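Local coordinates for OxyA protein (Actinoplanes teichomyceticus, PDB 5HH3) that probably acts as a heme-dependent cytochrome P450 that catalyses a phenolic coupling, closing a ring in the peptide precursor of a glycopeptide antibiotic, at residues W55-Y60 with D308-S313; R101-V106 with H347-S352; D157-P162 with A233-A238; L275-R280 with V334-L339. All blocks are in the same frame, centred on the assembly; numbering follows the deposited sequence.

Contact 1: W55-Y60 with D308-S313; sequences WLATGY and DTVTCS
Trp55 and Ala57 hydrogen-bond through their backbones to Thr309, Thr311 and Ser313 as parallel neighbours in the mixed beta-sheet of the P450 fold, strand 53-57 lying beside strand 309-312. Four backbone bonds form the ladder: Trp55 N to Thr309 O (2.8 Å), Thr311 N to Trp55 O, Ala57 N to Thr311 O, and Ser313 N to Ala57 O, the last almost straight at 178°. On one face of the sheet, Val310 splits its branches between its partner Trp55 and Ala57, two residues further on: CG1 meets Ala57 CB at 3.9 Å and CG2 meets Trp55 CB at 4.1 Å. Cys312 SG continues this row against Ala57 CB, and helix 60-68 packs over it through Ile63. The other face carries Leu56, whose CD1 comes within 4.2 Å of Ser313 CB while helix 29-37 lies against Leu56. At the start of the pairing the indole of Trp55 reaches toward Asp308, with Thr309 O at its edge. Asp308 is also hydrogen-bonded to the backbone of Thr53 and Lys305. Trp55 NE1 donates to Asp308 OD2 at 3.0 Å, within 9° of the indole plane but from above the carboxylate, whose plane is turned 55° from the ring.

Contact 2: R101-V106 with H347-S352; sequences RLRRMV and HCLGRS. With HEM (protoporphyrin IX containing Fe), chain G.
The heme-binding site on the thiolate side of the P450 fold brings Arg103 of helix 98-106 against His347 and Leu349, the residues flanking the axial Cys348. Arg103 reaches across with CG anti to the backbone N (chi1 -177°) and its chain extended as far as NE. Its NH1 serves two acceptors: His347 O at 2.7 Å, in the plane of the guanidinium, and O2A of a heme propionate at 2.8 Å. NH2 adds a weak bond to the same His347 O and sits over one face of the His347 imidazole, the two planes 47° apart. One face of the guanidinium rests against Leu349, while the CD2 methyl of that leucine meets Val106 CG2 at 3.6 Å. Arg103 thus ties the backbone before Cys348 to a propionate; His99, His346, Arg291 and His289 also hydrogen-bond to the heme. Cys348 begins a type I turn to Arg351, which leads into helix 351-368. Gly350, within that turn, lies flush with the porphyrin, its N 3.6 Å from HEM CHB. Cys348 SG binds the heme iron at 2.2 Å, and on the opposite side of the macrocycle water 2 lies 2.1 Å from HEM FE.

Contact 3: D157-P162 with A233-A238; sequences DFLGIP and AFVMGA. With HEM (protoporphyrin IX containing Fe), chain G.
Leu159 wedges its forked end against the ridge formed by Val235 and Met236. With CG anti to its own carbonyl carbon (chi1 -65°), it sets one methyl on each neighbour: CD2 lies 4.1 Å from Val235 CG1, and CD1 presses on Met236 CG at 3.4 Å, tighter than usual for two carbons. The Met236 chain crosses this methyl obliquely, its SD 3.6 Å from Leu159 CD1, and continues to the looser neighbour Ile161, whose CG1 is 4.5 Å from SD. Leu169 and Leu173 of helix 163-178 also touch Met236. Val235 CG1 projects into the notch between Leu159 and Phe158, where it approaches Phe158 CD2 at 4.1 Å. Helix 225-256 is the long I-helix of the P450 fold, here passing the heme on the side of water 2, and it carries a wider pi-type turn at 235-238. The C-terminal end of helix 142-159 lies against it, closing in a Schellman motif at Gly160 (phi 81°), after which Ile161 points toward helix 225-256. On the far branch of the valine, CG2 lies 3.8 Å from the heme methyl CMB. One residue earlier, Phe234 CE2 comes to 3.6 Å from HEM CHB, the meso carbon lying at the edge of the ring.

Contact 4: L275-R280 with V334-L339; sequences LDEVIR and VRPEHL
The imidazole of His338 takes Ile279 CG2 over one face, a CH-pi contact 3.8 Å from the ring centroid and 16° off its normal. Its CD2 corner approaches Asp276 O at 3.3 Å, and NE2 stands 3.5 Å from Asp276 OD1, the carboxylate turned 52° against the ring. ND1 is hydrogen-bonded to the backbone N of Ala340. CG sits between the backbone N and the carbonyl carbon (chi1 64°), which tips the ring over the helix toward Ile279, while CB packs on Arg280 CB. A second flat group, the guanidinium of Arg280, meets Glu277 at its edge: NE bonds to OE2 and NH2 to OE1, both at 3.0 Å, and both oxygens are met from above the carboxylate plane. Glu277 and Arg280 form the ExxR motif of the P450 K helix, here helix 274-282. Glu277 OE2 also takes a salt bridge from Arg333, completing the E-R-R triad, and Arg280 NH1 is paired with Asp327. Pro336 settles into the groove between Asp276 and Glu277, its CG 3.6 Å from Glu277 N and its CB 3.6 Å from Glu277 OE2. The aliphatic part of Arg280 follows the loop backbone, CD reaching Glu337 O. Outside this, water 3 bridges the two segments, donating to Asp276 OD2 at 2.9 Å and to Pro336 O at 2.8 Å.

Overall arrangement
Contacts 2 and 3 both touch the heme, their centres 15 Å apart: 101-106 with 347-352 supplies the axial cysteine and a propionate bond, while 233-238 runs on the side of the iron-bound water. Contact 4 touches contact 2 where Arg351 NH2 comes to 3.6 Å from His338 CE1, and the Ile279 side chain is about 5 Å from the heme. Contact 1 joins contact 4 through Tyr60, whose OH lies 3.4 Å from His338 N. The sheet of contact 1 brings the Cys312 side chain about 8 Å from the heme and that of Val310 about 5 Å from the heme-binding Arg291 side chain.

Contact 1: W55-Y60 with D308-S313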
# COMPACT_ATOMS: atom_id res chain seq x y z
N TRP B 55 -10.18 11.49 -2.33
CA TRP B 55 -10.45 12.76 -1.70
C TRP B 55 -10.06 12.72 -0.22
O TRP B 55 -10.10 11.66 0.43
CB TRP B 55 -11.95 13.06 -1.73
CG TRP B 55 -12.62 13.12 -3.05
CD1 TRP B 55 -13.25 12.10 -3.70
CD2 TRP B 55 -12.82 14.29 -3.86
NE1 TRP B 55 -13.80 12.55 -4.87
CE2 TRP B 55 -13.58 13.90 -4.98
CE3 TRP B 55 -12.44 15.64 -3.74
CZ2 TRP B 55 -13.96 14.79 -5.98
CZ3 TRP B 55 -12.85 16.56 -4.77
CH2 TRP B 55 -13.58 16.12 -5.86
N LEU B 56 -9.74 13.90 0.31
CA LEU B 56 -9.51 14.10 1.73
C LEU B 56 -10.54 15.07 2.24
O LEU B 56 -10.61 16.18 1.72
CB LEU B 56 -8.11 14.69 1.96
CG LEU B 56 -7.69 14.97 3.40
CD1 LEU B 56 -7.40 13.67 4.14
CD2 LEU B 56 -6.45 15.86 3.42
N ALA B 57 -11.33 14.67 3.23
CA ALA B 57 -12.32 15.56 3.89
C ALA B 57 -11.68 16.11 5.15
O ALA B 57 -11.21 15.33 5.99
CB ALA B 57 -13.58 14.78 4.25
N THR B 58 -11.64 17.44 5.26
CA THR B 58 -11.08 18.14 6.41
C THR B 58 -12.10 18.97 7.20
O THR B 58 -11.83 19.30 8.35
CB THR B 58 -9.92 19.09 5.98
OG1 THR B 58 -10.39 20.03 5.00
CG2 THR B 58 -8.75 18.33 5.38
N GLY B 59 -13.22 19.35 6.56
CA GLY B 59 -14.27 20.13 7.20
C GLY B 59 -15.05 19.30 8.20
O GLY B 59 -15.40 18.14 7.92
N TYR B 60 -15.31 19.89 9.36
CA TYR B 60 -15.99 19.21 10.48
C TYR B 60 -17.35 18.62 10.09
O TYR B 60 -17.62 17.42 10.30
CB TYR B 60 -16.19 20.19 11.66
CG TYR B 60 -16.41 19.53 13.00
CD1 TYR B 60 -17.69 19.18 13.45
CD2 TYR B 60 -15.34 19.28 13.84
CE1 TYR B 60 -17.88 18.56 14.69
CE2 TYR B 60 -15.51 18.67 15.07
CZ TYR B 60 -16.77 18.33 15.50
OH TYR B 60 -16.86 17.74 16.75
N ASP B 308 -15.12 6.72 -6.30
CA ASP B 308 -14.18 7.59 -5.60
C ASP B 308 -14.05 7.20 -4.12
O ASP B 308 -14.95 6.55 -3.52
CB ASP B 308 -14.63 9.05 -5.65
CG ASP B 308 -14.52 9.68 -7.02
OD1 ASP B 308 -13.99 9.08 -7.98
OD2 ASP B 308 -14.91 10.86 -7.09
N THR B 309 -12.92 7.54 -3.53
CA THR B 309 -12.74 7.29 -2.11
C THR B 309 -12.62 8.59 -1.35
O THR B 309 -12.20 9.60 -1.90
CB THR B 309 -11.50 6.41 -1.82
OG1 THR B 309 -10.31 7.13 -2.13
CG2 THR B 309 -11.55 5.15 -2.64
N VAL B 310 -12.97 8.54 -0.07
CA VAL B 310 -12.82 9.68 0.83
C VAL B 310 -12.16 9.24 2.14
O VAL B 310 -12.64 8.31 2.80
CB VAL B 310 -14.18 10.30 1.17
CG1 VAL B 310 -14.00 11.46 2.16
CG2 VAL B 310 -14.91 10.74 -0.11
N THR B 311 -11.09 9.93 2.52
CA THR B 311 -10.41 9.73 3.79
C THR B 311 -10.71 10.95 4.63
O THR B 311 -10.57 12.09 4.13
CB THR B 311 -8.90 9.61 3.55
OG1 THR B 311 -8.66 8.51 2.66
CG2 THR B 311 -8.14 9.42 4.87
N CYS B 312 -11.16 10.75 5.86
CA CYS B 312 -11.52 11.86 6.73
C CYS B 312 -10.38 12.20 7.70
O CYS B 312 -9.87 11.30 8.39
CB CYS B 312 -12.79 11.56 7.51
SG CYS B 312 -14.23 11.26 6.47
N SER B 313 -9.99 13.49 7.73
CA SER B 313 -8.98 13.98 8.64
C SER B 313 -9.62 14.45 9.96
O SER B 313 -10.09 15.61 10.11
CB SER B 313 -8.17 15.11 8.00
OG SER B 313 -7.14 15.56 8.85
O HOH W 1 -9.46 8.98 -0.18

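Contact 2: R101-V106 with H347-S352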
# COMPACT_ATOMS: atom_id res chain seq x y z
N ARG B 101 -24.87 -6.97 12.70
CA ARG B 101 -25.05 -8.23 13.36
C ARG B 101 -23.91 -8.54 14.35
O ARG B 101 -24.18 -8.96 15.47
CB ARG B 101 -25.28 -9.36 12.34
CG ARG B 101 -26.63 -9.22 11.64
CD ARG B 101 -26.76 -9.98 10.32
NE ARG B 101 -28.15 -10.07 9.91
CZ ARG B 101 -28.61 -10.62 8.78
NH1 ARG B 101 -27.79 -11.11 7.85
NH2 ARG B 101 -29.92 -10.64 8.57
N LEU B 102 -22.67 -8.32 13.95
CA LEU B 102 -21.52 -8.57 14.85
C LEU B 102 -21.41 -7.48 15.93
O LEU B 102 -21.24 -7.80 17.10
CB LEU B 102 -20.20 -8.72 14.10
CG LEU B 102 -18.93 -8.89 14.97
CD1 LEU B 102 -19.02 -10.08 15.92
CD2 LEU B 102 -17.69 -9.01 14.06
N ARG B 103 -21.53 -6.22 15.54
CA ARG B 103 -21.44 -5.15 16.51
C ARG B 103 -22.46 -5.20 17.66
O ARG B 103 -22.09 -4.93 18.82
CB ARG B 103 -21.46 -3.78 15.83
CG ARG B 103 -21.27 -2.69 16.88
CD ARG B 103 -20.66 -1.46 16.32
NE ARG B 103 -20.60 -0.45 17.36
CZ ARG B 103 -19.78 0.60 17.35
NH1 ARG B 103 -18.91 0.78 16.36
NH2 ARG B 103 -19.85 1.45 18.35
N ARG B 104 -23.72 -5.55 17.39
CA ARG B 104 -24.71 -5.69 18.48
C ARG B 104 -24.32 -6.73 19.53
O ARG B 104 -24.72 -6.59 20.69
CB ARG B 104 -26.10 -6.07 17.97
CG ARG B 104 -26.91 -4.90 17.45
CD ARG B 104 -28.35 -5.30 17.22
NE ARG B 104 -28.47 -6.37 16.23
CZ ARG B 104 -29.11 -6.29 15.06
NH1 ARG B 104 -29.75 -5.19 14.67
NH2 ARG B 104 -29.12 -7.34 14.25
N MET B 105 -23.62 -7.79 19.13
CA MET B 105 -23.31 -8.89 20.05
C MET B 105 -22.16 -8.54 21.00
O MET B 105 -22.11 -9.03 22.13
CB MET B 105 -22.99 -10.17 19.29
CG MET B 105 -24.17 -10.64 18.48
SD MET B 105 -24.03 -12.32 17.87
CE MET B 105 -22.83 -12.09 16.58
N VAL B 106 -21.25 -7.70 20.53
CA VAL B 106 -20.10 -7.29 21.35
C VAL B 106 -20.33 -5.98 22.09
O VAL B 106 -19.67 -5.76 23.12
CB VAL B 106 -18.76 -7.30 20.57
CG1 VAL B 106 -18.45 -8.73 20.10
CG2 VAL B 106 -18.75 -6.35 19.42
N HIS B 347 -18.19 4.33 14.65
CA HIS B 347 -17.63 5.10 15.74
C HIS B 347 -17.04 4.16 16.77
O HIS B 347 -17.56 3.06 17.01
CB HIS B 347 -18.67 6.05 16.34
CG HIS B 347 -19.69 5.41 17.23
ND1 HIS B 347 -19.50 5.27 18.59
CD2 HIS B 347 -20.92 4.87 16.97
CE1 HIS B 347 -20.55 4.67 19.13
NE2 HIS B 347 -21.43 4.42 18.16
N CYS B 348 -15.92 4.58 17.38
CA CYS B 348 -15.13 3.71 18.23
C CYS B 348 -15.98 2.84 19.17
O CYS B 348 -16.67 3.36 20.03
CB CYS B 348 -14.13 4.51 19.07
SG CYS B 348 -12.92 3.42 19.86
N LEU B 349 -15.91 1.53 19.02
CA LEU B 349 -16.53 0.61 19.98
C LEU B 349 -15.91 0.72 21.39
O LEU B 349 -16.60 0.56 22.39
CB LEU B 349 -16.42 -0.84 19.49
CG LEU B 349 -17.08 -1.94 20.34
CD1 LEU B 349 -18.58 -1.69 20.48
CD2 LEU B 349 -16.81 -3.30 19.74
N GLY B 350 -14.61 0.98 21.46
CA GLY B 350 -13.90 1.01 22.73
C GLY B 350 -13.79 2.37 23.39
O GLY B 350 -12.97 2.52 24.30
N ARG B 351 -14.59 3.35 22.96
CA ARG B 351 -14.44 4.73 23.43
C ARG B 351 -14.54 4.78 24.95
O ARG B 351 -13.69 5.39 25.61
CB ARG B 351 -15.47 5.68 22.80
CG ARG B 351 -15.49 7.08 23.42
CD ARG B 351 -16.33 8.06 22.61
NE ARG B 351 -16.21 9.41 23.13
CZ ARG B 351 -16.59 10.53 22.50
NH1 ARG B 351 -17.13 10.50 21.29
NH2 ARG B 351 -16.40 11.69 23.09
N SER B 352 -15.55 4.13 25.50
CA SER B 352 -15.82 4.23 26.93
C SER B 352 -14.71 3.56 27.79
O SER B 352 -14.39 4.05 28.86
CB SER B 352 -17.22 3.69 27.25
OG SER B 352 -17.22 2.27 27.22
CHA HEM G . -13.02 2.32 15.67
CHB HEM G . -12.04 -0.51 19.49
CHC HEM G . -9.39 3.08 21.43
CHD HEM G . -10.45 5.89 17.66
C1A HEM G . -12.95 1.25 16.52
C2A HEM G . -13.49 -0.04 16.24
C3A HEM G . -13.23 -0.83 17.32
C4A HEM G . -12.51 -0.04 18.27
CMA HEM G . -13.60 -2.28 17.47
CAA HEM G . -14.24 -0.43 14.98
CBA HEM G . -15.72 -0.11 15.17
CGA HEM G . -16.59 -0.43 13.97
O1A HEM G . -16.13 -0.50 12.80
O2A HEM G . -17.83 -0.61 14.13
C1B HEM G . -11.21 0.22 20.36
C2B HEM G . -10.68 -0.30 21.60
C3B HEM G . -9.93 0.71 22.16
C4B HEM G . -10.02 1.86 21.22
CMB HEM G . -10.91 -1.68 22.17
CAB HEM G . -9.18 0.77 23.44
CBB HEM G . -9.19 -0.13 24.43
C1C HEM G . -9.41 4.18 20.58
C2C HEM G . -8.76 5.41 20.81
C3C HEM G . -9.06 6.23 19.71
C4C HEM G . -9.91 5.46 18.84
CMC HEM G . -7.88 5.75 22.00
CAC HEM G . -8.65 7.63 19.42
CBC HEM G . -7.94 8.43 20.21
C1D HEM G . -11.23 5.09 16.83
C2D HEM G . -11.73 5.62 15.54
C3D HEM G . -12.44 4.63 14.98
C4D HEM G . -12.37 3.51 15.94
CMD HEM G . -11.51 6.97 14.90
CAD HEM G . -13.15 4.71 13.63
CBD HEM G . -12.26 4.39 12.42
CGD HEM G . -13.06 4.50 11.11
O1D HEM G . -12.55 4.25 10.00
O2D HEM G . -14.25 4.86 11.07
NA HEM G . -12.36 1.23 17.78
NB HEM G . -10.81 1.49 20.21
NC HEM G . -10.13 4.25 19.42
ND HEM G . -11.67 3.84 17.05
FE HEM G . -11.27 2.71 18.56
O HOH W 2 -9.69 1.86 17.48

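Contact 3: D157-P162 with A233-A238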
# COMPACT_ATOMS: atom_id res chain seq x y z
N ASP B 157 -6.86 -7.19 31.66
CA ASP B 157 -7.83 -7.27 32.79
C ASP B 157 -9.27 -7.17 32.29
O ASP B 157 -10.12 -7.94 32.72
CB ASP B 157 -7.59 -6.18 33.86
CG ASP B 157 -6.34 -6.42 34.70
OD1 ASP B 157 -5.70 -7.50 34.60
OD2 ASP B 157 -5.97 -5.51 35.47
N PHE B 158 -9.53 -6.26 31.34
CA PHE B 158 -10.86 -6.12 30.77
C PHE B 158 -11.32 -7.42 30.10
O PHE B 158 -12.47 -7.83 30.25
CB PHE B 158 -10.89 -4.92 29.81
CG PHE B 158 -12.16 -4.79 29.01
CD1 PHE B 158 -13.31 -4.27 29.59
CD2 PHE B 158 -12.19 -5.17 27.68
CE1 PHE B 158 -14.48 -4.14 28.85
CE2 PHE B 158 -13.36 -5.05 26.93
CZ PHE B 158 -14.50 -4.52 27.52
N LEU B 159 -10.40 -8.08 29.39
CA LEU B 159 -10.66 -9.40 28.83
C LEU B 159 -10.73 -10.55 29.84
O LEU B 159 -11.19 -11.62 29.48
CB LEU B 159 -9.60 -9.77 27.80
CG LEU B 159 -9.54 -8.92 26.55
CD1 LEU B 159 -8.45 -9.52 25.67
CD2 LEU B 159 -10.88 -8.89 25.81
N GLY B 160 -10.26 -10.34 31.06
CA GLY B 160 -10.25 -11.39 32.06
C GLY B 160 -9.07 -12.34 31.92
O GLY B 160 -9.15 -13.47 32.41
N ILE B 161 -7.98 -11.92 31.28
CA ILE B 161 -6.78 -12.77 31.23
C ILE B 161 -6.16 -12.74 32.65
O ILE B 161 -5.95 -11.66 33.17
CB ILE B 161 -5.73 -12.28 30.19
CG1 ILE B 161 -6.34 -12.00 28.80
CG2 ILE B 161 -4.59 -13.28 30.07
CD1 ILE B 161 -7.14 -13.14 28.22
N PRO B 162 -5.92 -13.91 33.28
CA PRO B 162 -5.26 -13.86 34.59
C PRO B 162 -3.89 -13.22 34.51
O PRO B 162 -3.22 -13.35 33.48
CB PRO B 162 -5.16 -15.34 35.01
CG PRO B 162 -6.27 -16.01 34.29
CD PRO B 162 -6.39 -15.28 32.98
N ALA B 233 -8.39 -10.21 20.31
CA ALA B 233 -7.16 -9.84 19.64
C ALA B 233 -7.15 -8.34 19.26
O ALA B 233 -6.13 -7.67 19.42
CB ALA B 233 -6.95 -10.72 18.42
N PHE B 234 -8.28 -7.82 18.80
CA PHE B 234 -8.40 -6.39 18.59
C PHE B 234 -8.22 -5.57 19.88
O PHE B 234 -7.48 -4.57 19.89
CB PHE B 234 -9.72 -6.01 17.92
CG PHE B 234 -9.65 -4.71 17.24
CD1 PHE B 234 -9.16 -4.63 15.94
CD2 PHE B 234 -9.98 -3.53 17.91
CE1 PHE B 234 -9.04 -3.41 15.30
CE2 PHE B 234 -9.88 -2.31 17.27
CZ PHE B 234 -9.42 -2.25 15.96
N VAL B 235 -8.87 -5.98 20.96
CA VAL B 235 -8.74 -5.27 22.21
C VAL B 235 -7.28 -5.29 22.74
O VAL B 235 -6.74 -4.23 23.10
CB VAL B 235 -9.74 -5.81 23.26
CG1 VAL B 235 -9.47 -5.24 24.64
CG2 VAL B 235 -11.16 -5.46 22.82
N MET B 236 -6.68 -6.47 22.76
CA MET B 236 -5.28 -6.65 23.18
C MET B 236 -4.21 -6.08 22.25
O MET B 236 -3.14 -5.73 22.73
CB MET B 236 -4.95 -8.13 23.37
CG MET B 236 -5.27 -8.62 24.75
SD MET B 236 -5.07 -10.40 24.83
CE MET B 236 -3.28 -10.46 24.70
N GLY B 237 -4.48 -6.02 20.95
CA GLY B 237 -3.50 -5.57 19.96
C GLY B 237 -3.68 -4.09 19.69
O GLY B 237 -2.99 -3.24 20.29
N ALA B 238 -4.64 -3.79 18.81
CA ALA B 238 -4.92 -2.45 18.32
C ALA B 238 -5.47 -1.51 19.39
O ALA B 238 -5.04 -0.35 19.48
CB ALA B 238 -5.90 -2.52 17.16
CHA HEM G . -13.02 2.32 15.67
CHB HEM G . -12.04 -0.51 19.49
CHC HEM G . -9.39 3.08 21.43
CHD HEM G . -10.45 5.89 17.66
C1A HEM G . -12.95 1.25 16.52
C2A HEM G . -13.49 -0.04 16.24
C3A HEM G . -13.23 -0.83 17.32
C4A HEM G . -12.51 -0.04 18.27
CMA HEM G . -13.60 -2.28 17.47
CAA HEM G . -14.24 -0.43 14.98
CBA HEM G . -15.72 -0.11 15.17
CGA HEM G . -16.59 -0.43 13.97
O1A HEM G . -16.13 -0.50 12.80
O2A HEM G . -17.83 -0.61 14.13
C1B HEM G . -11.21 0.22 20.36
C2B HEM G . -10.68 -0.30 21.60
C3B HEM G . -9.93 0.71 22.16
C4B HEM G . -10.02 1.86 21.22
CMB HEM G . -10.91 -1.68 22.17
CAB HEM G . -9.18 0.77 23.44
CBB HEM G . -9.19 -0.13 24.43
C1C HEM G . -9.41 4.18 20.58
C2C HEM G . -8.76 5.41 20.81
C3C HEM G . -9.06 6.23 19.71
C4C HEM G . -9.91 5.46 18.84
CMC HEM G . -7.88 5.75 22.00
CAC HEM G . -8.65 7.63 19.42
CBC HEM G . -7.94 8.43 20.21
C1D HEM G . -11.23 5.09 16.83
C2D HEM G . -11.73 5.62 15.54
C3D HEM G . -12.44 4.63 14.98
C4D HEM G . -12.37 3.51 15.94
CMD HEM G . -11.51 6.97 14.90
CAD HEM G . -13.15 4.71 13.63
CBD HEM G . -12.26 4.39 12.42
CGD HEM G . -13.06 4.50 11.11
O1D HEM G . -12.55 4.25 10.00
O2D HEM G . -14.25 4.86 11.07
NA HEM G . -12.36 1.23 17.78
NB HEM G . -10.81 1.49 20.21
NC HEM G . -10.13 4.25 19.42
ND HEM G . -11.67 3.84 17.05
FE HEM G . -11.27 2.71 18.56
O HOH W 2 -9.69 1.86 17.48

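Contact 4: L275-R280 with V334-L339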
# COMPACT_ATOMS: atom_id res chain seq x y z
N LEU B 275 -10.93 16.19 29.86
CA LEU B 275 -10.50 15.07 29.04
C LEU B 275 -10.89 15.27 27.58
O LEU B 275 -10.11 14.94 26.71
CB LEU B 275 -11.03 13.74 29.56
CG LEU B 275 -10.67 12.51 28.73
CD1 LEU B 275 -9.17 12.36 28.57
CD2 LEU B 275 -11.27 11.26 29.33
N ASP B 276 -12.08 15.81 27.33
CA ASP B 276 -12.48 16.14 25.95
C ASP B 276 -11.50 17.11 25.28
O ASP B 276 -11.25 16.96 24.10
CB ASP B 276 -13.88 16.72 25.90
CG ASP B 276 -14.95 15.70 26.21
OD1 ASP B 276 -14.79 14.53 25.82
OD2 ASP B 276 -15.95 16.08 26.85
N GLU B 277 -10.96 18.09 26.02
CA GLU B 277 -9.93 18.99 25.47
C GLU B 277 -8.59 18.29 25.21
O GLU B 277 -7.96 18.55 24.19
CB GLU B 277 -9.72 20.21 26.37
CG GLU B 277 -8.63 21.17 25.93
CD GLU B 277 -8.94 21.95 24.67
OE1 GLU B 277 -8.07 22.74 24.27
OE2 GLU B 277 -10.03 21.80 24.06
N VAL B 278 -8.16 17.42 26.10
CA VAL B 278 -6.91 16.70 25.92
C VAL B 278 -7.01 15.82 24.68
O VAL B 278 -6.10 15.79 23.86
CB VAL B 278 -6.54 15.84 27.15
CG1 VAL B 278 -5.27 15.02 26.89
CG2 VAL B 278 -6.32 16.72 28.36
N ILE B 279 -8.14 15.11 24.56
CA ILE B 279 -8.40 14.27 23.39
C ILE B 279 -8.47 15.09 22.08
O ILE B 279 -7.85 14.71 21.08
CB ILE B 279 -9.69 13.42 23.57
CG1 ILE B 279 -9.44 12.34 24.63
CG2 ILE B 279 -10.10 12.81 22.25
CD1 ILE B 279 -10.69 11.65 25.17
N ARG B 280 -9.21 16.19 22.10
CA ARG B 280 -9.28 17.09 20.93
C ARG B 280 -7.90 17.55 20.46
O ARG B 280 -7.58 17.48 19.28
CB ARG B 280 -10.11 18.35 21.23
CG ARG B 280 -10.29 19.28 20.01
CD ARG B 280 -10.69 20.69 20.41
NE ARG B 280 -9.62 21.39 21.12
CZ ARG B 280 -8.61 22.06 20.56
NH1 ARG B 280 -8.47 22.14 19.24
NH2 ARG B 280 -7.72 22.66 21.34
N VAL B 334 -14.97 25.27 27.72
CA VAL B 334 -16.31 24.76 27.97
C VAL B 334 -16.75 23.86 26.81
O VAL B 334 -16.70 24.27 25.65
CB VAL B 334 -17.29 25.93 28.21
CG1 VAL B 334 -18.74 25.45 28.23
CG2 VAL B 334 -16.93 26.63 29.51
N ARG B 335 -17.16 22.64 27.15
CA ARG B 335 -17.65 21.64 26.20
C ARG B 335 -16.84 21.53 24.89
O ARG B 335 -17.35 21.82 23.81
CB ARG B 335 -19.16 21.85 25.94
CG ARG B 335 -20.02 21.45 27.13
CD ARG B 335 -21.52 21.60 26.87
NE ARG B 335 -21.88 23.01 26.64
CZ ARG B 335 -22.08 23.93 27.59
NH1 ARG B 335 -21.99 23.64 28.89
NH2 ARG B 335 -22.39 25.17 27.23
N PRO B 336 -15.56 21.11 24.99
CA PRO B 336 -14.75 20.96 23.77
C PRO B 336 -15.36 19.95 22.79
O PRO B 336 -15.84 18.90 23.22
CB PRO B 336 -13.39 20.45 24.30
CG PRO B 336 -13.40 20.68 25.77
CD PRO B 336 -14.83 20.65 26.19
N GLU B 337 -15.32 20.28 21.50
CA GLU B 337 -15.87 19.42 20.45
C GLU B 337 -14.78 18.70 19.70
O GLU B 337 -13.79 19.33 19.28
CB GLU B 337 -16.67 20.23 19.46
CG GLU B 337 -17.88 20.91 20.07
CD GLU B 337 -18.66 21.72 19.04
OE1 GLU B 337 -19.03 21.16 17.98
OE2 GLU B 337 -18.90 22.92 19.30
N HIS B 338 -14.95 17.40 19.53
CA HIS B 338 -14.05 16.63 18.68
C HIS B 338 -14.74 15.41 18.07
O HIS B 338 -15.83 15.01 18.51
CB HIS B 338 -12.82 16.19 19.47
CG HIS B 338 -13.14 15.27 20.61
ND1 HIS B 338 -13.37 13.92 20.43
CD2 HIS B 338 -13.28 15.50 21.93
CE1 HIS B 338 -13.64 13.37 21.60
NE2 HIS B 338 -13.60 14.30 22.51
N LEU B 339 -14.07 14.85 17.07
CA LEU B 339 -14.45 13.61 16.41
C LEU B 339 -13.32 12.58 16.50
O LEU B 339 -13.12 11.78 15.57
CB LEU B 339 -14.75 13.89 14.94
CG LEU B 339 -15.86 14.87 14.61
CD1 LEU B 339 -15.81 15.21 13.14
CD2 LEU B 339 -17.21 14.30 15.03
O HOH W 3 -17.26 18.38 25.60